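Local coordinates for protein alpha-L-arabinosidase (PDB 6D25) that probably hydrolyses terminal alpha-L-arabinofuranosyl groups from arabinoxylans, including those on internally di-substituted xylose units, as a trimeric GH51 enzyme, at residues F134-F139 against A190-P195; E138-T143 against T148-A153; Y170-T175 against Q232-I237; V251-A256 against D261-H266. All blocks are in the same frame, centred on the assembly; numbering follows the deposited sequence.

Overall arrangement
All four contacts belong to the eight-stranded parallel barrel of the catalytic domain. Contacts 2 and 4 join strands to helices, contact 1 a helix to the loop before strand 196-199, and contact 3 a helix end to the approach to strand 235-238. Contacts 1 and 2 share the start of helix 136-146, centres about 5 Å apart, tied by Trp192 NE1 to Asp141 OD1 at 2.9 Å. Contact 3 lies about 10 Å from contact 1, centre to centre; His137 NE2 meets Tyr170 OH at 2.6 Å. Contact 4 is about 21 Å from the centre of contact 3, across neighbouring strands 235-238 and 262-269. In such barrels the active site lies at the C-terminal strand ends.

Contact 1 of 4, residues F134-F139 against A190-P195; sequences FGTHEF and APWQVP
His137 and Trp192 face each other across backbones that stay well apart, their CA atoms 9.5 Å from one another, as the extended segment 190-195 passes the first turn of helix 136-146. The indole of Trp192 bridges the interval. Its six-membered ring enters the imidazole of His137 edge first: CH2 sits over the centre of one imidazole face, 3.5 Å from His137 ND1. With the ring planes at 84° and their centroids 4.8 Å apart, this is a T-shaped (edge-to-face) pair, tryptophan supplying the edge and histidine the face. Thr136 adds a methyl beside it, CG2 lying 4.0 Å from Trp192 CZ3; OG1 lies beside the backbone N (chi1 -70°), which puts CG2 anti to that nitrogen and against the indole, while OG1 bonds Trp167 NE1.

Each ring is also held through a nitrogen on its rim. His137 NE2 is bonded to the hydroxyl of Tyr170 on helix 161-172, and Trp192 NE1 to Asp141 OD1, one turn further along the same helix that carries His137. The helix start is itself secured: Gly135 gives its N-H to Glu138 OE1 at 2.8 Å, the one half of a capping box that is open to a glycine N-cap, while Glu138 OE2 makes salt bridges with Arg117 and Arg133.

The contact thus joins the loop leading into strand 196-199 to an outer barrel helix. Hydrogen bonds to both rings restrict their rotation, and the slightly positive C-H edge of the indole meets the pi cloud of the imidazole, a buried and mainly dispersive interaction with a favourable electrostatic part.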
loop_
_atom_site.group_PDB
_atom_site.type_symbol
_atom_site.label_atom_id
_atom_site.label_comp_id
_atom_site.label_asym_id
_atom_site.label_seq_id
_atom_site.Cartn_x
_atom_site.Cartn_y
_atom_site.Cartn_z
ATOM N N PHE A 134 -11.963 23.678 11.238
ATOM C CA PHE A 134 -10.599 23.882 11.623
ATOM C C PHE A 134 -9.733 22.941 10.787
ATOM O O PHE A 134 -9.717 21.719 11.040
ATOM C CB PHE A 134 -10.399 23.599 13.116
ATOM C CG PHE A 134 -9.072 24.033 13.698
ATOM C CD1 PHE A 134 -8.890 25.314 14.159
ATOM C CD2 PHE A 134 -8.015 23.152 13.836
ATOM C CE1 PHE A 134 -7.730 25.732 14.772
ATOM C CE2 PHE A 134 -6.827 23.556 14.429
ATOM C CZ PHE A 134 -6.686 24.850 14.895
ATOM N N GLY A 135 -9.078 23.501 9.765
ATOM C CA GLY A 135 -8.285 22.758 8.829
ATOM C C GLY A 135 -6.879 23.332 8.713
ATOM O O GLY A 135 -6.409 24.043 9.612
ATOM N N THR A 136 -6.217 23.044 7.593
ATOM C CA THR A 136 -4.802 23.443 7.418
ATOM C C THR A 136 -4.591 24.943 7.693
ATOM O O THR A 136 -3.678 25.324 8.436
ATOM C CB THR A 136 -4.262 23.075 6.024
ATOM O OG1 THR A 136 -4.153 21.669 5.949
ATOM C CG2 THR A 136 -2.909 23.691 5.763
ATOM N N HIS A 137 -5.369 25.813 7.082
ATOM C CA HIS A 137 -5.112 27.226 7.233
ATOM C C HIS A 137 -5.357 27.655 8.684
ATOM O O HIS A 137 -4.604 28.496 9.219
ATOM C CB HIS A 137 -5.979 28.065 6.290
ATOM C CG HIS A 137 -5.527 27.997 4.878
ATOM N ND1 HIS A 137 -5.089 29.093 4.195
ATOM C CD2 HIS A 137 -5.465 26.954 4.022
ATOM C CE1 HIS A 137 -4.786 28.741 2.971
ATOM N NE2 HIS A 137 -4.973 27.434 2.824
ATOM N N GLU A 138 -6.414 27.111 9.296
ATOM C CA GLU A 138 -6.764 27.575 10.614
ATOM C C GLU A 138 -5.687 27.119 11.600
ATOM O O GLU A 138 -5.281 27.907 12.473
ATOM C CB GLU A 138 -8.170 27.076 10.999
ATOM C CG GLU A 138 -9.266 27.677 10.135
ATOM C CD GLU A 138 -9.434 27.111 8.727
ATOM O OE1 GLU A 138 -8.948 25.979 8.450
ATOM O OE2 GLU A 138 -10.060 27.800 7.923
ATOM N N PHE A 139 -5.214 25.859 11.471
ATOM C CA PHE A 139 -4.154 25.406 12.363
ATOM C C PHE A 139 -2.850 26.187 12.099
ATOM O O PHE A 139 -2.184 26.677 13.065
ATOM C CB PHE A 139 -3.898 23.908 12.247
ATOM C CG PHE A 139 -2.712 23.467 13.044
ATOM C CD1 PHE A 139 -2.757 23.453 14.434
ATOM C CD2 PHE A 139 -1.515 23.157 12.430
ATOM C CE1 PHE A 139 -1.651 23.090 15.180
ATOM C CE2 PHE A 139 -0.408 22.783 13.188
ATOM C CZ PHE A 139 -0.492 22.758 14.560
ATOM N N ALA A 190 2.283 33.575 1.275
ATOM C CA ALA A 190 3.620 33.008 1.521
ATOM C C ALA A 190 3.470 31.573 2.034
ATOM O O ALA A 190 2.491 31.236 2.666
ATOM C CB ALA A 190 4.374 33.866 2.531
ATOM N N PRO A 191 4.469 30.746 1.783
ATOM C CA PRO A 191 4.507 29.449 2.446
ATOM C C PRO A 191 4.470 29.588 3.982
ATOM O O PRO A 191 4.887 30.611 4.518
ATOM C CB PRO A 191 5.878 28.849 2.091
ATOM C CG PRO A 191 6.341 29.605 0.902
ATOM C CD PRO A 191 5.670 30.970 0.972
ATOM N N TRP A 192 3.984 28.569 4.654
ATOM C CA TRP A 192 4.208 28.410 6.072
ATOM C C TRP A 192 5.491 27.591 6.284
ATOM O O TRP A 192 5.968 26.892 5.396
ATOM C CB TRP A 192 3.064 27.652 6.742
ATOM C CG TRP A 192 1.719 28.310 6.781
ATOM C CD1 TRP A 192 1.301 29.291 7.629
ATOM C CD2 TRP A 192 0.574 27.927 6.005
ATOM N NE1 TRP A 192 -0.016 29.561 7.406
ATOM C CE2 TRP A 192 -0.502 28.723 6.432
ATOM C CE3 TRP A 192 0.345 26.964 5.025
ATOM C CZ2 TRP A 192 -1.783 28.606 5.892
ATOM C CZ3 TRP A 192 -0.913 26.860 4.474
ATOM C CH2 TRP A 192 -1.970 27.664 4.913
ATOM N N GLN A 193 6.007 27.643 7.494
ATOM C CA GLN A 193 7.073 26.769 7.930
ATOM C C GLN A 193 6.464 25.492 8.507
ATOM O O GLN A 193 5.564 25.553 9.359
ATOM C CB GLN A 193 7.931 27.466 9.001
ATOM C CG GLN A 193 8.533 28.788 8.543
ATOM C CD GLN A 193 9.523 28.624 7.411
ATOM O OE1 GLN A 193 10.491 27.875 7.539
ATOM N NE2 GLN A 193 9.274 29.306 6.310
ATOM N N VAL A 194 6.968 24.357 8.027
ATOM C CA VAL A 194 6.597 23.037 8.514
ATOM C C VAL A 194 7.867 22.305 8.964
ATOM O O VAL A 194 8.432 21.485 8.226
ATOM C CB VAL A 194 5.809 22.231 7.463
ATOM C CG1 VAL A 194 5.392 20.881 8.030
ATOM C CG2 VAL A 194 4.574 22.996 6.976
ATOM N N PRO A 195 8.298 22.578 10.189
ATOM C CA PRO A 195 9.602 22.077 10.582
ATOM C C PRO A 195 9.625 20.589 10.959
ATOM O O PRO A 195 10.696 19.974 10.846
ATOM C CB PRO A 195 10.030 22.927 11.777
ATOM C CG PRO A 195 8.705 23.408 12.338
ATOM C CD PRO A 195 7.858 23.653 11.087
#

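Contact 2 of 4, residues E138-T143 against T148-A153; sequences EFMDFT and TQAYIA
Helix 138-143 and strand 149-153 run nearly antiparallel, their axes at 148° and 8.2 Å apart at closest approach, with Thr143 CA and Thr148 CA only 5.1 Å apart where the chain turns back. There Thr148 N donates to Thr143 O at 2.9 Å in a fairly straight bond (161°). The CG2 methyl of Thr148 packs on CB of Thr143, the two side chains crossing at about a right angle. Thr143 OG1 curls back to donate to Met140 O, one turn earlier, at 2.6 Å, and accepts from a water that also makes a long, weak bond to Thr148 O. This is the helix-to-strand return of a beta-alpha-beta crossover, in which helix 136-146 and the segments before it lie between the parallel neighbours 93-96 and 149-154. Farther along, Ala150 points its CB at the helix and Ile152 brings its CD1 end to it. Bent at chi2 and chi3, Met140 folds its thioether over the alanine, with SD 3.6 Å from Ala150 CB, and reaches Ile152 CD1. Phe139 and Ile152 reach toward each other from opposite sides and overlap near their ends, Phe139 CE2 lying 3.9 Å from Ile152 CD1. Thr143 CG2 lies over one face of the Phe139 ring, offset toward its rim, and Trp96 stacks with the same phenyl ring.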
loop_
_atom_site.group_PDB
_atom_site.type_symbol
_atom_site.label_atom_id
_atom_site.label_comp_id
_atom_site.label_asym_id
_atom_site.label_seq_id
_atom_site.Cartn_x
_atom_site.Cartn_y
_atom_site.Cartn_z
ATOM N N GLU A 138 -6.414 27.111 9.296
ATOM C CA GLU A 138 -6.764 27.575 10.614
ATOM C C GLU A 138 -5.687 27.119 11.600
ATOM O O GLU A 138 -5.281 27.907 12.473
ATOM C CB GLU A 138 -8.170 27.076 10.999
ATOM C CG GLU A 138 -9.266 27.677 10.135
ATOM C CD GLU A 138 -9.434 27.111 8.727
ATOM O OE1 GLU A 138 -8.948 25.979 8.450
ATOM O OE2 GLU A 138 -10.060 27.800 7.923
ATOM N N PHE A 139 -5.214 25.859 11.471
ATOM C CA PHE A 139 -4.154 25.406 12.363
ATOM C C PHE A 139 -2.850 26.187 12.099
ATOM O O PHE A 139 -2.184 26.677 13.065
ATOM C CB PHE A 139 -3.898 23.908 12.247
ATOM C CG PHE A 139 -2.712 23.467 13.044
ATOM C CD1 PHE A 139 -2.757 23.453 14.434
ATOM C CD2 PHE A 139 -1.515 23.157 12.430
ATOM C CE1 PHE A 139 -1.651 23.090 15.180
ATOM C CE2 PHE A 139 -0.408 22.783 13.188
ATOM C CZ PHE A 139 -0.492 22.758 14.560
ATOM N N MET A 140 -2.449 26.303 10.841
ATOM C CA MET A 140 -1.141 26.896 10.587
ATOM C C MET A 140 -1.127 28.376 10.988
ATOM O O MET A 140 -0.117 28.863 11.556
ATOM C CB MET A 140 -0.722 26.719 9.123
ATOM C CG MET A 140 -0.461 25.282 8.753
ATOM S SD MET A 140 0.805 24.464 9.784
ATOM C CE MET A 140 2.243 25.314 9.152
ATOM N N ASP A 141 -2.202 29.099 10.731
ATOM C CA ASP A 141 -2.268 30.504 11.128
ATOM C C ASP A 141 -2.349 30.606 12.659
ATOM O O ASP A 141 -1.859 31.578 13.234
ATOM C CB ASP A 141 -3.428 31.228 10.440
ATOM C CG ASP A 141 -3.231 31.444 8.947
ATOM O OD1 ASP A 141 -2.062 31.386 8.472
ATOM O OD2 ASP A 141 -4.259 31.640 8.271
ATOM N N PHE A 142 -2.920 29.634 13.317
ATOM C CA PHE A 142 -2.909 29.583 14.805
ATOM C C PHE A 142 -1.464 29.440 15.311
ATOM O O PHE A 142 -1.085 30.161 16.267
ATOM C CB PHE A 142 -3.775 28.427 15.303
ATOM C CG PHE A 142 -3.836 28.239 16.797
ATOM C CD1 PHE A 142 -4.515 29.150 17.577
ATOM C CD2 PHE A 142 -3.256 27.136 17.405
ATOM C CE1 PHE A 142 -4.636 28.963 18.942
ATOM C CE2 PHE A 142 -3.411 26.934 18.780
ATOM C CZ PHE A 142 -4.067 27.862 19.540
ATOM N N THR A 143 -0.668 28.579 14.686
ATOM C CA THR A 143 0.733 28.451 15.117
ATOM C C THR A 143 1.453 29.793 14.969
ATOM O O THR A 143 2.225 30.159 15.869
ATOM C CB THR A 143 1.510 27.326 14.413
ATOM O OG1 THR A 143 1.662 27.614 13.017
ATOM C CG2 THR A 143 0.838 25.978 14.623
ATOM N N THR A 148 4.562 29.717 17.572
ATOM C CA THR A 148 5.011 28.322 17.823
ATOM C C THR A 148 5.277 27.595 16.496
ATOM O O THR A 148 4.920 28.094 15.403
ATOM C CB THR A 148 3.986 27.572 18.689
ATOM O OG1 THR A 148 4.651 26.445 19.265
ATOM C CG2 THR A 148 2.774 27.087 17.907
ATOM N N GLN A 149 5.923 26.440 16.588
ATOM C CA GLN A 149 6.227 25.625 15.411
ATOM C C GLN A 149 5.111 24.604 15.173
ATOM O O GLN A 149 4.543 24.056 16.120
ATOM C CB GLN A 149 7.581 24.937 15.576
ATOM C CG GLN A 149 8.765 25.902 15.500
ATOM C CD GLN A 149 10.075 25.146 15.619
ATOM O OE1 GLN A 149 10.233 24.258 16.459
ATOM N NE2 GLN A 149 10.998 25.410 14.715
ATOM N N ALA A 150 4.846 24.301 13.904
ATOM C CA ALA A 150 3.888 23.277 13.510
ATOM C C ALA A 150 4.604 21.923 13.444
ATOM O O ALA A 150 5.655 21.796 12.793
ATOM C CB ALA A 150 3.321 23.620 12.149
ATOM N N TYR A 151 4.030 20.915 14.091
ATOM C CA TYR A 151 4.404 19.548 13.953
ATOM C C TYR A 151 3.208 18.828 13.305
ATOM O O TYR A 151 2.213 18.540 13.970
ATOM C CB TYR A 151 4.815 19.023 15.328
ATOM C CG TYR A 151 5.142 17.550 15.445
ATOM C CD1 TYR A 151 5.153 16.693 14.364
ATOM C CD2 TYR A 151 5.495 17.041 16.686
ATOM C CE1 TYR A 151 5.476 15.355 14.531
ATOM C CE2 TYR A 151 5.825 15.699 16.860
ATOM C CZ TYR A 151 5.814 14.849 15.780
ATOM O OH TYR A 151 6.105 13.530 15.953
ATOM N N ILE A 152 3.279 18.588 12.003
ATOM C CA ILE A 152 2.152 18.068 11.242
ATOM C C ILE A 152 2.206 16.550 11.268
ATOM O O ILE A 152 3.245 15.997 10.963
ATOM C CB ILE A 152 2.193 18.586 9.790
ATOM C CG1 ILE A 152 2.023 20.098 9.730
ATOM C CG2 ILE A 152 1.157 17.858 8.912
ATOM C CD1 ILE A 152 0.666 20.569 10.182
ATOM N N ALA A 153 1.083 15.906 11.559
ATOM C CA ALA A 153 0.953 14.436 11.566
ATOM C C ALA A 153 0.289 13.999 10.262
ATOM O O ALA A 153 -0.883 14.299 10.030
ATOM C CB ALA A 153 0.176 13.967 12.762
HETATM O O HOH W 1 4.092 28.435 12.122
#

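Contact 3 of 4, residues Y170-T175 against Q232-I237; sequences YMTAPT and QKILKI
The side-chain amide of Gln232 lies with one face against the side chain of Thr172, whose CB and CG2 both lie over that face, toward its NE2 end: Thr172 CB is 3.5 Å from Gln232 NE2, and Thr172 CG2 is 3.8 Å from Gln232 CD. The two side chains cross at about a right angle. Around the polar atoms of the amide stand Trp192 O, bonded to NE2, and Val194 N, which donates to OE1. A water accepts from Gln232 NE2 at 2.9 Å and donates to Thr172 O at 2.8 Å, bridging the segments through the last residue of helix 161-172. Placing CG between the backbone N and the carbonyl carbon (chi1 63°) and extending the chain beyond it carries the amide from its loop to the helix end. With OG1 hydrogen-bonded back to Ala168 O, the CG2 methyl of Thr172 is turned to the amide and to Ile234 CD1, 4.1 Å away, a looser apolar touch just before strand 235-238.

Contact 3 therefore joins the C-terminal end of one barrel helix to the approach to a strand, with segment 190-195 between them. Two acceptors for NE2 and a donor for OE1 settle which end of the amide is which and fix its rotation, while the methyl face of the threonine contributes only van der Waals packing.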
loop_
_atom_site.group_PDB
_atom_site.type_symbol
_atom_site.label_atom_id
_atom_site.label_comp_id
_atom_site.label_asym_id
_atom_site.label_seq_id
_atom_site.Cartn_x
_atom_site.Cartn_y
_atom_site.Cartn_z
ATOM N N TYR A 170 1.538 21.966 -0.800
ATOM C CA TYR A 170 0.521 22.975 -0.569
ATOM C C TYR A 170 0.989 23.967 0.498
ATOM O O TYR A 170 0.860 25.179 0.344
ATOM C CB TYR A 170 -0.766 22.305 -0.116
ATOM C CG TYR A 170 -1.930 23.235 0.126
ATOM C CD1 TYR A 170 -2.137 23.792 1.370
ATOM C CD2 TYR A 170 -2.815 23.547 -0.888
ATOM C CE1 TYR A 170 -3.218 24.625 1.615
ATOM C CE2 TYR A 170 -3.899 24.373 -0.664
ATOM C CZ TYR A 170 -4.119 24.907 0.595
ATOM O OH TYR A 170 -5.201 25.723 0.814
ATOM N N MET A 171 1.518 23.436 1.585
ATOM C CA MET A 171 1.852 24.269 2.745
ATOM C C MET A 171 3.171 25.045 2.545
ATOM O O MET A 171 3.284 26.132 3.116
ATOM C CB MET A 171 1.965 23.430 4.018
ATOM C CG MET A 171 0.584 23.013 4.558
ATOM S SD MET A 171 0.693 22.191 6.177
ATOM C CE MET A 171 1.376 20.604 5.724
ATOM N N THR A 172 4.146 24.482 1.816
ATOM C CA THR A 172 5.545 25.018 1.863
ATOM C C THR A 172 6.062 25.531 0.510
ATOM O O THR A 172 7.077 26.176 0.500
ATOM C CB THR A 172 6.538 23.953 2.370
ATOM O OG1 THR A 172 6.643 22.857 1.453
ATOM C CG2 THR A 172 6.159 23.439 3.739
ATOM N N ALA A 173 5.404 25.266 -0.608
ATOM C CA ALA A 173 5.956 25.616 -1.918
ATOM C C ALA A 173 5.959 27.136 -2.114
ATOM O O ALA A 173 4.923 27.774 -1.962
ATOM C CB ALA A 173 5.217 24.926 -3.032
ATOM N N PRO A 174 7.128 27.709 -2.479
ATOM C CA PRO A 174 7.212 29.121 -2.820
ATOM C C PRO A 174 6.957 29.418 -4.300
ATOM O O PRO A 174 6.859 30.584 -4.666
ATOM C CB PRO A 174 8.672 29.476 -2.440
ATOM C CG PRO A 174 9.428 28.228 -2.828
ATOM C CD PRO A 174 8.474 27.103 -2.469
ATOM N N THR A 175 6.878 28.394 -5.136
ATOM C CA THR A 175 6.714 28.573 -6.601
ATOM C C THR A 175 5.244 28.892 -6.928
ATOM O O THR A 175 4.397 28.966 -6.023
ATOM C CB THR A 175 7.123 27.274 -7.313
ATOM O OG1 THR A 175 6.397 26.170 -6.740
ATOM C CG2 THR A 175 8.618 27.059 -7.234
ATOM N N GLN A 232 13.280 25.594 2.911
ATOM C CA GLN A 232 13.153 25.186 4.313
ATOM C C GLN A 232 13.345 23.666 4.417
ATOM O O GLN A 232 13.097 22.929 3.458
ATOM C CB GLN A 232 11.792 25.557 4.916
ATOM C CG GLN A 232 10.597 24.877 4.265
ATOM C CD GLN A 232 9.301 25.203 4.965
ATOM O OE1 GLN A 232 9.033 24.646 6.058
ATOM N NE2 GLN A 232 8.516 26.114 4.356
ATOM N N LYS A 233 13.737 23.241 5.586
ATOM C CA LYS A 233 13.950 21.807 5.870
ATOM C C LYS A 233 12.770 21.253 6.683
ATOM O O LYS A 233 12.444 21.768 7.762
ATOM C CB LYS A 233 15.275 21.676 6.618
ATOM C CG LYS A 233 15.555 20.293 7.164
ATOM C CD LYS A 233 15.883 19.261 6.125
ATOM C CE LYS A 233 16.785 18.176 6.712
ATOM N NZ LYS A 233 16.717 16.957 5.895
ATOM N N ILE A 234 12.142 20.215 6.152
ATOM C CA ILE A 234 11.067 19.461 6.834
ATOM C C ILE A 234 11.691 18.207 7.472
ATOM O O ILE A 234 12.094 17.292 6.763
ATOM C CB ILE A 234 9.951 19.088 5.857
ATOM C CG1 ILE A 234 9.417 20.327 5.125
ATOM C CG2 ILE A 234 8.824 18.356 6.583
ATOM C CD1 ILE A 234 8.386 20.031 4.047
ATOM N N LEU A 235 11.744 18.162 8.797
ATOM C CA LEU A 235 12.284 16.996 9.494
ATOM C C LEU A 235 11.222 15.912 9.558
ATOM O O LEU A 235 10.049 16.209 9.791
ATOM C CB LEU A 235 12.740 17.428 10.903
ATOM C CG LEU A 235 13.876 18.453 10.943
ATOM C CD1 LEU A 235 14.074 18.923 12.361
ATOM C CD2 LEU A 235 15.172 17.906 10.380
ATOM N N LYS A 236 11.637 14.667 9.417
ATOM C CA LYS A 236 10.686 13.553 9.354
ATOM C C LYS A 236 10.783 12.693 10.610
ATOM O O LYS A 236 11.873 12.232 10.958
ATOM C CB LYS A 236 10.980 12.699 8.123
ATOM C CG LYS A 236 10.765 13.435 6.795
ATOM C CD LYS A 236 11.547 12.803 5.680
ATOM C CE LYS A 236 11.231 13.416 4.344
ATOM N NZ LYS A 236 11.989 12.732 3.268
ATOM N N ILE A 237 9.660 12.493 11.248
ATOM C CA ILE A 237 9.563 11.679 12.444
ATOM C C ILE A 237 8.931 10.329 12.084
ATOM O O ILE A 237 7.792 10.278 11.615
ATOM C CB ILE A 237 8.722 12.371 13.527
ATOM C CG1 ILE A 237 9.103 13.843 13.738
ATOM C CG2 ILE A 237 8.768 11.530 14.833
ATOM C CD1 ILE A 237 10.504 14.059 14.004
HETATM O O HOH W 2 9.159 27.421 1.825
#

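Contact 4 of 4, residues V251-A256 against D261-H266; sequences VMMREA and DGLSMH
Leu263 divides its two methyls between neighbouring methionines of helix 246-256. CD1 approaches Met252 at CB, 4.2 Å away, and CD2 meets the sulfur of Met253, with Leu263 CD2 and Met253 SD 4.0 Å apart. The leucine branch and the Met253 chain cross obliquely. These are loose apolar touches between buried side chains, and the backbones remain distant, Met253 CA and Leu263 CA being 8.5 Å apart.

Torsions set up the meeting. Leu263 has CG anti to the backbone N (chi1 179°), which projects the branch from strand 262-269 toward the helix; Met253, bent at chi2 and chi3, brings its sulfur to the nearer methyl. Its own terminal methyl is carried past, Met253 CE standing 5.5 Å from Leu263 CD2, and the sulfur rather than the chain end makes the touch. Met252 offers the base of its chain to Leu263, with Met252 SD 5.5 Å from Leu263 CD1; its side chain also packs on Val212 and Ala216 of helix 212-224.

Met253 also packs on Met309 and Tyr312 of helix 285-312 and on Met260 in the connecting loop. Further round the helix, Glu255 packs against Arg211 of a neighbouring subunit.

On the strand, Leu263 is held by backbone bonding to Ala319, and the preceding Gly262 to Lys236 and Ala238. The contact thus lies in the beta-alpha-beta unit of strand 235-238, helix 246-256 and strand 262-269, with helices 212-224 and 285-312 packing against the same helix and strand 319-325 continuing the barrel sheet beyond.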
loop_
_atom_site.group_PDB
_atom_site.type_symbol
_atom_site.label_atom_id
_atom_site.label_comp_id
_atom_site.label_asym_id
_atom_site.label_seq_id
_atom_site.Cartn_x
_atom_site.Cartn_y
_atom_site.Cartn_z
ATOM N N VAL A 251 13.803 -2.883 15.002
ATOM C CA VAL A 251 13.595 -3.047 13.571
ATOM C C VAL A 251 13.523 -1.683 12.896
ATOM O O VAL A 251 14.098 -1.525 11.820
ATOM C CB VAL A 251 12.351 -3.909 13.277
ATOM C CG1 VAL A 251 12.034 -3.938 11.794
ATOM C CG2 VAL A 251 12.565 -5.314 13.818
ATOM N N MET A 252 12.807 -0.722 13.457
ATOM C CA MET A 252 12.696 0.562 12.778
ATOM C C MET A 252 14.102 1.169 12.619
ATOM O O MET A 252 14.407 1.745 11.561
ATOM C CB MET A 252 11.842 1.585 13.530
ATOM C CG MET A 252 10.400 1.296 13.511
ATOM S SD MET A 252 9.592 1.349 11.846
ATOM C CE MET A 252 10.303 2.828 11.175
ATOM N N MET A 253 14.938 1.075 13.655
ATOM C CA MET A 253 16.272 1.674 13.563
ATOM C C MET A 253 17.149 0.861 12.597
ATOM O O MET A 253 17.838 1.447 11.751
ATOM C CB MET A 253 16.926 1.768 14.962
ATOM C CG MET A 253 16.272 2.765 15.863
ATOM S SD MET A 253 16.233 4.454 15.242
ATOM C CE MET A 253 17.965 4.870 15.443
ATOM N N ARG A 254 17.131 -0.466 12.723
ATOM C CA ARG A 254 17.930 -1.324 11.853
ATOM C C ARG A 254 17.567 -1.040 10.380
ATOM O O ARG A 254 18.430 -0.966 9.525
ATOM C CB ARG A 254 17.684 -2.811 12.119
ATOM C CG ARG A 254 18.481 -3.788 11.268
ATOM C CD ARG A 254 18.047 -5.227 11.630
ATOM N NE ARG A 254 16.740 -5.567 11.044
ATOM C CZ ARG A 254 15.815 -6.353 11.594
ATOM N NH1 ARG A 254 16.017 -6.943 12.763
ATOM N NH2 ARG A 254 14.689 -6.592 10.936
ATOM N N GLU A 255 16.280 -0.923 10.088
ATOM C CA GLU A 255 15.809 -0.895 8.723
ATOM C C GLU A 255 15.742 0.531 8.171
ATOM O O GLU A 255 15.800 0.686 6.950
ATOM C CB GLU A 255 14.423 -1.538 8.547
ATOM C CG GLU A 255 14.408 -3.006 8.824
ATOM C CD GLU A 255 15.366 -3.817 7.937
ATOM O OE1 GLU A 255 15.503 -3.511 6.774
ATOM O OE2 GLU A 255 15.932 -4.783 8.421
ATOM N N ALA A 256 15.590 1.548 8.996
ATOM C CA ALA A 256 15.199 2.866 8.463
ATOM C C ALA A 256 15.918 4.052 9.131
ATOM O O ALA A 256 15.523 5.207 8.831
ATOM C CB ALA A 256 13.694 3.044 8.579
ATOM N N ASP A 261 14.636 11.733 10.983
ATOM C CA ASP A 261 15.256 12.767 11.851
ATOM C C ASP A 261 14.875 12.512 13.314
ATOM O O ASP A 261 15.563 12.984 14.247
ATOM C CB ASP A 261 14.837 14.159 11.365
ATOM C CG ASP A 261 15.263 14.348 9.926
ATOM O OD1 ASP A 261 16.476 14.398 9.713
ATOM O OD2 ASP A 261 14.380 14.340 8.992
ATOM N N GLY A 262 13.808 11.753 13.515
ATOM C CA GLY A 262 13.329 11.416 14.846
ATOM C C GLY A 262 12.542 10.118 14.821
ATOM O O GLY A 262 12.041 9.694 13.734
ATOM N N LEU A 263 12.432 9.479 15.978
ATOM C CA LEU A 263 11.653 8.261 16.161
ATOM C C LEU A 263 10.695 8.506 17.332
ATOM O O LEU A 263 11.151 8.851 18.406
ATOM C CB LEU A 263 12.573 7.086 16.469
ATOM C CG LEU A 263 11.852 5.754 16.694
ATOM C CD1 LEU A 263 11.252 5.255 15.405
ATOM C CD2 LEU A 263 12.789 4.706 17.245
ATOM N N SER A 264 9.389 8.356 17.124
ATOM C CA SER A 264 8.439 8.653 18.192
ATOM C C SER A 264 8.318 7.467 19.156
ATOM O O SER A 264 8.451 6.347 18.766
ATOM C CB SER A 264 7.114 9.074 17.656
ATOM O OG SER A 264 6.498 7.994 17.012
ATOM N N MET A 265 8.131 7.744 20.418
ATOM C CA MET A 265 7.743 6.750 21.395
ATOM C C MET A 265 6.555 7.301 22.193
ATOM O O MET A 265 6.404 8.495 22.302
ATOM C CB MET A 265 8.892 6.387 22.331
ATOM C CG MET A 265 9.378 7.472 23.226
ATOM S SD MET A 265 10.448 6.769 24.592
ATOM C CE MET A 265 9.190 6.188 25.728
ATOM N N HIS A 266 5.731 6.407 22.698
ATOM C CA HIS A 266 4.491 6.753 23.396
ATOM C C HIS A 266 4.474 5.992 24.722
ATOM O O HIS A 266 4.710 4.776 24.705
ATOM C CB HIS A 266 3.245 6.354 22.594
ATOM C CG HIS A 266 3.113 7.078 21.301
ATOM N ND1 HIS A 266 2.198 6.748 20.351
ATOM C CD2 HIS A 266 3.708 8.187 20.832
ATOM C CE1 HIS A 266 2.260 7.584 19.345
ATOM N NE2 HIS A 266 3.181 8.470 19.605
#